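Local coordinates for EF0056 (Enterococcus faecalis, PDB 6ORI), which is of unknown molecular function but, as the partial N-terminal region of the enterococcal surface protein, binds calcium and is probably linked to biofilm formation, at residues 73-78 and 163-168; 79-84 and 144-149. One frame throughout, in Å; residues are numbered along the deposited sequence. Where two conformers were deposited one is given.

Interaction 1 (73-78 and 163-168); sequences QLDERL and DRLMYR. With CA (calcium ion), chain B.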
loop_
_atom_site.group_PDB
_atom_site.type_symbol
_atom_site.label_atom_id
_atom_site.label_comp_id
_atom_site.label_asym_id
_atom_site.label_seq_id
_atom_site.Cartn_x
_atom_site.Cartn_y
_atom_site.Cartn_z
ATOM N N GLN A 73 -5.101 -4.666 11.022
ATOM C CA GLN A 73 -4.115 -4.642 12.096
ATOM C C GLN A 73 -3.617 -3.208 12.255
ATOM O O GLN A 73 -3.307 -2.534 11.254
ATOM C CB GLN A 73 -2.927 -5.578 11.829
ATOM C CG GLN A 73 -1.876 -5.557 12.951
ATOM C CD GLN A 73 -0.817 -6.651 12.825
ATOM O OE1 GLN A 73 -1.099 -7.769 12.393
ATOM N NE2 GLN A 73 0.405 -6.335 13.235
ATOM N N LEU A 74 -3.555 -2.738 13.502
ATOM C CA LEU A 74 -3.007 -1.420 13.807
ATOM C C LEU A 74 -1.795 -1.569 14.704
ATOM O O LEU A 74 -1.741 -2.431 15.560
ATOM C CB LEU A 74 -4.032 -0.538 14.509
ATOM C CG LEU A 74 -5.291 -0.251 13.729
ATOM C CD1 LEU A 74 -6.201 0.582 14.605
ATOM C CD2 LEU A 74 -5.018 0.447 12.419
ATOM N N ASP A 75 -0.830 -0.689 14.514
ATOM C CA ASP A 75 0.325 -0.617 15.376
ATOM C C ASP A 75 -0.067 -0.810 16.823
ATOM O O ASP A 75 -0.976 -0.131 17.298
ATOM C CB ASP A 75 0.986 0.740 15.177
ATOM C CG ASP A 75 2.398 0.758 15.641
ATOM O OD1 ASP A 75 2.616 0.673 16.868
ATOM O OD2 ASP A 75 3.298 0.879 14.777
ATOM N N GLU A 76 0.633 -1.687 17.525
ATOM C CA GLU A 76 0.354 -1.927 18.940
ATOM C C GLU A 76 0.345 -0.643 19.759
ATOM O O GLU A 76 -0.412 -0.525 20.747
ATOM C CB GLU A 76 1.388 -2.892 19.533
ATOM C CG GLU A 76 1.268 -4.332 19.053
ATOM C CD GLU A 76 0.097 -5.083 19.694
ATOM O OE1 GLU A 76 0.002 -6.311 19.480
ATOM O OE2 GLU A 76 -0.721 -4.456 20.410
ATOM N N ARG A 77 1.177 0.325 19.384
ATOM C CA ARG A 77 1.296 1.548 20.159
ATOM C C ARG A 77 0.029 2.385 20.075
ATOM O O ARG A 77 -0.266 3.164 20.981
ATOM C CB ARG A 77 2.519 2.347 19.684
ATOM C CG ARG A 77 3.831 1.650 20.025
ATOM C CD ARG A 77 5.032 2.278 19.319
ATOM N NE ARG A 77 4.926 2.123 17.873
ATOM C CZ ARG A 77 5.617 2.823 16.978
ATOM N NH1 ARG A 77 6.506 3.736 17.361
ATOM N NH2 ARG A 77 5.424 2.613 15.692
ATOM N N LEU A 78 -0.714 2.266 18.971
ATOM C CA LEU A 78 -2.036 2.870 18.859
ATOM C C LEU A 78 -3.102 1.948 19.410
ATOM O O LEU A 78 -4.032 2.407 20.075
ATOM C CB LEU A 78 -2.389 3.213 17.396
ATOM C CG LEU A 78 -1.536 4.276 16.744
ATOM C CD1 LEU A 78 -1.955 4.416 15.293
ATOM C CD2 LEU A 78 -1.696 5.584 17.486
ATOM N N ASP A 163 10.315 4.408 14.628
ATOM C CA ASP A 163 9.391 3.348 14.199
ATOM C C ASP A 163 8.090 4.027 13.747
ATOM O O ASP A 163 7.339 4.595 14.559
ATOM C CB ASP A 163 9.047 2.385 15.346
ATOM C CG ASP A 163 10.100 1.317 15.600
ATOM O OD1 ASP A 163 11.012 1.121 14.791
ATOM O OD2 ASP A 163 9.965 0.610 16.629
ATOM N N ARG A 164 7.792 3.979 12.461
ATOM C CA ARG A 164 6.543 4.552 11.975
ATOM C C ARG A 164 5.344 3.735 12.475
ATOM O O ARG A 164 5.467 2.551 12.743
ATOM C CB ARG A 164 6.539 4.617 10.447
ATOM C CG ARG A 164 7.719 5.390 9.836
ATOM C CD ARG A 164 7.830 6.792 10.395
ATOM N NE ARG A 164 6.583 7.551 10.334
ATOM C CZ ARG A 164 6.361 8.641 9.591
ATOM N NH1 ARG A 164 5.162 9.234 9.652
ATOM N NH2 ARG A 164 7.311 9.135 8.789
ATOM N N LEU A 165 4.203 4.397 12.587
ATOM C CA LEU A 165 2.962 3.774 13.059
ATOM C C LEU A 165 2.307 3.032 11.923
ATOM O O LEU A 165 1.777 3.632 10.994
ATOM C CB LEU A 165 1.988 4.812 13.602
ATOM C CG LEU A 165 2.451 5.590 14.839
ATOM C CD1 LEU A 165 1.554 6.822 15.024
ATOM C CD2 LEU A 165 2.464 4.722 16.085
ATOM N N MET A 166 2.346 1.719 12.001
ATOM C CA MET A 166 1.876 0.901 10.914
ATOM C C MET A 166 0.402 0.572 10.941
ATOM O O MET A 166 -0.276 0.651 11.982
ATOM C CB MET A 166 2.685 -0.385 10.868
ATOM C CG MET A 166 2.402 -1.371 11.981
ATOM S SD MET A 166 0.957 -2.449 11.765
ATOM C CE MET A 166 1.563 -3.517 10.486
ATOM N N TYR A 167 -0.091 0.193 9.769
ATOM C CA TYR A 167 -1.368 -0.497 9.642
ATOM C C TYR A 167 -1.219 -1.569 8.572
ATOM O O TYR A 167 -0.366 -1.457 7.691
ATOM C CB TYR A 167 -2.497 0.458 9.290
ATOM C CG TYR A 167 -2.312 1.268 8.035
ATOM C CD1 TYR A 167 -2.523 0.724 6.777
ATOM C CD2 TYR A 167 -1.969 2.606 8.119
ATOM C CE1 TYR A 167 -2.348 1.512 5.631
ATOM C CE2 TYR A 167 -1.820 3.390 7.001
ATOM C CZ TYR A 167 -2.019 2.845 5.772
ATOM O OH TYR A 167 -1.856 3.667 4.675
ATOM N N ARG A 168 -2.025 -2.622 8.669
ATOM C CA ARG A 168 -2.119 -3.642 7.627
ATOM C C ARG A 168 -3.576 -4.009 7.442
ATOM O O ARG A 168 -4.252 -4.352 8.418
ATOM C CB ARG A 168 -1.302 -4.879 8.006
ATOM C CG ARG A 168 -1.392 -6.048 7.004
ATOM C CD ARG A 168 -0.887 -7.352 7.613
ATOM N NE ARG A 168 -0.585 -8.365 6.613
ATOM C CZ ARG A 168 -0.520 -9.672 6.847
ATOM N NH1 ARG A 168 -0.775 -10.175 8.044
ATOM N NH2 ARG A 168 -0.192 -10.482 5.852
HETATM CA CA CA B . 12.797 1.501 13.403
HETATM O O HOH W 1 -1.788 -9.572 10.691
#
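Gln73 and Arg168 form an antiparallel hydrogen-bonded pair, Gln73 N donating to Arg168 O (2.8 Å) and Arg168 N to Gln73 O, while Leu74 and Tyr167 make the adjoining non-hydrogen-bonded pair. Asp75 N adds a backbone bond to Met166 O. Where strand 68-74 ends, the Asp75 carboxylate takes over the pairing: CG stands anti to the backbone N (chi1 -161°), and OD2 receives Met166 N on its anti lone pair (3.1 Å). From the N-cap position of helix 76-79, Asp75 OD1 accepts Arg77 N (2.9 Å), a capping bond. Strand 68-74 lies between 113-117 and 166-173 in an antiparallel sheet, consistent with an immunoglobulin-like domain. The Arg77 guanidinium grips the carboxylate side-on in a salt bridge, NE to OD1 and NH2 to OD2 (2.9 Å), giving each oxygen two donors. NH1 and NH2 of Arg77 converge in the guanidinium plane on Asp163 O, both from the same face of that carbonyl. Leu165 CD2 lies over one guanidinium face, toward the rim, and meets Leu78 CG (4.1 Å). Asp163 OD1 binds the calcium ion (2.3 Å), with Ser162, Gly372, Asp374, Leu400 and Asp402. Water 1 joins Gln73 OE1 to Arg168 NH1; Gln73 NE2 bonds Phe19 O and Arg168 pairs with Glu185.

Interaction 2 (79-84 and 144-149); sequences AQYVEK and FEKNLD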
loop_
_atom_site.group_PDB
_atom_site.type_symbol
_atom_site.label_atom_id
_atom_site.label_comp_id
_atom_site.label_asym_id
_atom_site.label_seq_id
_atom_site.Cartn_x
_atom_site.Cartn_y
_atom_site.Cartn_z
ATOM N N ALA A 79 -3.007 0.666 19.089
ATOM C CA ALA A 79 -4.057 -0.287 19.410
ATOM C C ALA A 79 -4.366 -0.313 20.906
ATOM O O ALA A 79 -5.531 -0.467 21.314
ATOM C CB ALA A 79 -3.663 -1.675 18.928
ATOM N N GLN A 80 -3.352 -0.133 21.737
ATOM C CA GLN A 80 -3.550 -0.176 23.180
ATOM C C GLN A 80 -4.573 0.853 23.666
ATOM O O GLN A 80 -5.154 0.676 24.736
ATOM C CB GLN A 80 -2.213 0.027 23.886
ATOM C CG GLN A 80 -1.632 1.401 23.660
ATOM C CD GLN A 80 -0.303 1.641 24.371
ATOM O OE1 GLN A 80 -0.110 1.202 25.500
ATOM N NE2 GLN A 80 0.615 2.352 23.700
ATOM N N TYR A 81 -4.802 1.902 22.879
ATOM C CA TYR A 81 -5.723 2.978 23.254
ATOM C C TYR A 81 -6.968 3.068 22.391
ATOM O O TYR A 81 -7.764 3.985 22.536
ATOM C CB TYR A 81 -5.006 4.343 23.256
ATOM C CG TYR A 81 -3.988 4.463 24.378
ATOM C CD1 TYR A 81 -4.380 4.299 25.701
ATOM C CD2 TYR A 81 -2.658 4.723 24.114
ATOM C CE1 TYR A 81 -3.466 4.404 26.739
ATOM C CE2 TYR A 81 -1.728 4.829 25.161
ATOM C CZ TYR A 81 -2.149 4.671 26.457
ATOM O OH TYR A 81 -1.230 4.770 27.485
ATOM N N VAL A 82 -7.172 2.133 21.478
ATOM C CA VAL A 82 -8.378 2.152 20.646
ATOM C C VAL A 82 -9.579 1.689 21.464
ATOM O O VAL A 82 -9.514 0.659 22.133
ATOM C CB VAL A 82 -8.245 1.260 19.408
ATOM C CG1 VAL A 82 -9.568 1.137 18.661
ATOM C CG2 VAL A 82 -7.175 1.803 18.466
ATOM N N GLU A 83 -10.661 2.467 21.432
ATOM C CA GLU A 83 -11.912 2.060 22.057
ATOM C C GLU A 83 -12.890 1.460 21.073
ATOM O O GLU A 83 -13.558 0.478 21.391
ATOM C CB GLU A 83 -12.576 3.239 22.769
ATOM C CG GLU A 83 -13.888 2.802 23.433
ATOM C CD GLU A 83 -14.428 3.772 24.450
ATOM O OE1 GLU A 83 -13.655 4.567 25.025
ATOM O OE2 GLU A 83 -15.660 3.727 24.678
ATOM N N LYS A 84 -13.007 2.043 19.891
ATOM C CA LYS A 84 -14.017 1.643 18.933
ATOM C C LYS A 84 -13.553 1.989 17.522
ATOM O O LYS A 84 -12.866 2.989 17.338
ATOM C CB LYS A 84 -15.311 2.413 19.305
ATOM C CG LYS A 84 -16.447 2.465 18.309
ATOM C CD LYS A 84 -17.617 3.352 18.853
ATOM C CE LYS A 84 -17.205 4.797 19.258
ATOM N NZ LYS A 84 -18.361 5.703 19.701
ATOM N N PHE A 144 -10.309 6.791 20.051
ATOM C CA PHE A 144 -9.319 6.452 21.076
ATOM C C PHE A 144 -9.778 6.828 22.478
ATOM O O PHE A 144 -10.619 7.699 22.646
ATOM C CB PHE A 144 -7.970 7.144 20.763
ATOM C CG PHE A 144 -7.264 6.625 19.520
ATOM C CD1 PHE A 144 -7.549 7.156 18.285
ATOM C CD2 PHE A 144 -6.341 5.606 19.599
ATOM C CE1 PHE A 144 -6.903 6.666 17.140
ATOM C CE2 PHE A 144 -5.689 5.139 18.477
ATOM C CZ PHE A 144 -5.995 5.661 17.234
ATOM N N GLU A 145 -9.185 6.176 23.478
ATOM C CA GLU A 145 -9.470 6.447 24.892
ATOM C C GLU A 145 -8.974 7.796 25.360
ATOM O O GLU A 145 -9.479 8.341 26.348
ATOM C CB GLU A 145 -8.777 5.401 25.762
ATOM C CG GLU A 145 -9.291 4.000 25.575
ATOM C CD GLU A 145 -8.467 2.979 26.342
ATOM O OE1 GLU A 145 -7.263 3.235 26.597
ATOM O OE2 GLU A 145 -9.020 1.916 26.686
ATOM N N LYS A 146 -7.954 8.296 24.675
ATOM C CA LYS A 146 -7.295 9.559 25.012
ATOM C C LYS A 146 -7.098 10.327 23.732
ATOM O O LYS A 146 -7.117 9.762 22.636
ATOM C CB LYS A 146 -5.881 9.317 25.578
ATOM C CG LYS A 146 -5.792 8.521 26.838
ATOM C CD LYS A 146 -4.307 8.246 27.152
ATOM C CE LYS A 146 -4.131 7.363 28.376
ATOM N NZ LYS A 146 -4.571 8.049 29.620
ATOM N N ASN A 147 -6.841 11.617 23.842
ATOM C CA ASN A 147 -6.489 12.382 22.675
ATOM C C ASN A 147 -5.125 11.972 22.102
ATOM O O ASN A 147 -4.263 11.467 22.825
ATOM C CB ASN A 147 -6.485 13.866 22.999
ATOM C CG ASN A 147 -7.880 14.403 23.241
ATOM O OD1 ASN A 147 -8.853 13.931 22.655
ATOM N ND2 ASN A 147 -7.988 15.404 24.099
ATOM N N LEU A 148 -4.947 12.202 20.808
ATOM C CA LEU A 148 -3.777 11.699 20.123
ATOM C C LEU A 148 -2.498 12.390 20.575
ATOM O O LEU A 148 -1.453 11.743 20.595
ATOM C CB LEU A 148 -3.995 11.795 18.622
ATOM C CG LEU A 148 -4.924 10.658 18.175
ATOM C CD1 LEU A 148 -5.651 11.004 16.893
ATOM C CD2 LEU A 148 -4.143 9.363 18.010
ATOM N N ASP A 149 -2.570 13.661 20.975
ATOM C CA ASP A 149 -1.389 14.343 21.515
ATOM C C ASP A 149 -0.871 13.637 22.765
ATOM O O ASP A 149 0.341 13.444 22.911
ATOM C CB ASP A 149 -1.606 15.846 21.769
ATOM C CG ASP A 149 -2.812 16.184 22.673
ATOM O OD1 ASP A 149 -3.497 15.310 23.243
ATOM O OD2 ASP A 149 -3.078 17.405 22.824
HETATM O O HOH W 2 -8.655 0.210 24.624
HETATM O O HOH W 3 -12.223 2.894 26.906
#
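Tyr81 sets its CG anti to the carbonyl carbon (chi1 -69°), and Lys146 runs extended through chi2 (173°) and chi3, which carries CD and CE out to the tyrosine ring. CD sits over one ring face, toward the rim, in a CH-pi contact 4.2 Å from the Tyr81 centroid, and CE approaches Tyr81 CE1 at 3.4 Å. Gln80 CG lies over the opposite face, also toward the rim. Glu145 comes to the ring differently: OE1 lies in the ring plane at the edge, 3.2 Å from Tyr81 CD1, its carboxylate plane 59° from that of the ring. The backbones are joined by Glu145 N donating to Tyr81 O (2.8 Å), a nearly straight bond, and Phe144 CA makes a bent CA-H...O contact with Tyr81 O (3.3 Å). Water 2 donates to both Val82 O and Glu145 OE2, tying the carboxylate back to the strand. Phe144 CE2 packs on Val82 CG2 (3.7 Å), while Leu148 CD2 lies over one face of the phenylalanine ring. A type I turn from Ala79 to Val82 leads out of helix 76-79 into strand 82-87, where Glu83 and Lys84 both face Thr143 in a classic beta bulge. Tyr81, Phe144 and Lys146 all touch Ile151 of helix 148-155, Phe144 also packs on Ile51 of strand 50-59, and Val82 reaches Trp114 of strand 113-117.

Helix 76-79 joins the two contacts: it starts at the Asp75 cap in interaction 1 and runs directly into the turn of interaction 2, which is nested within the chain loop that interaction 1 closes. Their centres are 13 Å apart. They pack against each other where Leu78 O meets Phe144 CE2 at 3.6 Å and where Leu74 CD1 meets Val82 CG2 at 4.2 Å. Helix 148-155 touches both, through Phe152 against Leu165 and Ile155 against Arg77 in one, and through Ile151 in the other. The calcium ion belongs to interaction 1 alone, through Asp163. The centre of interaction 1 lies about 14 Å from that of the chain, the centre of interaction 2 about 24 Å.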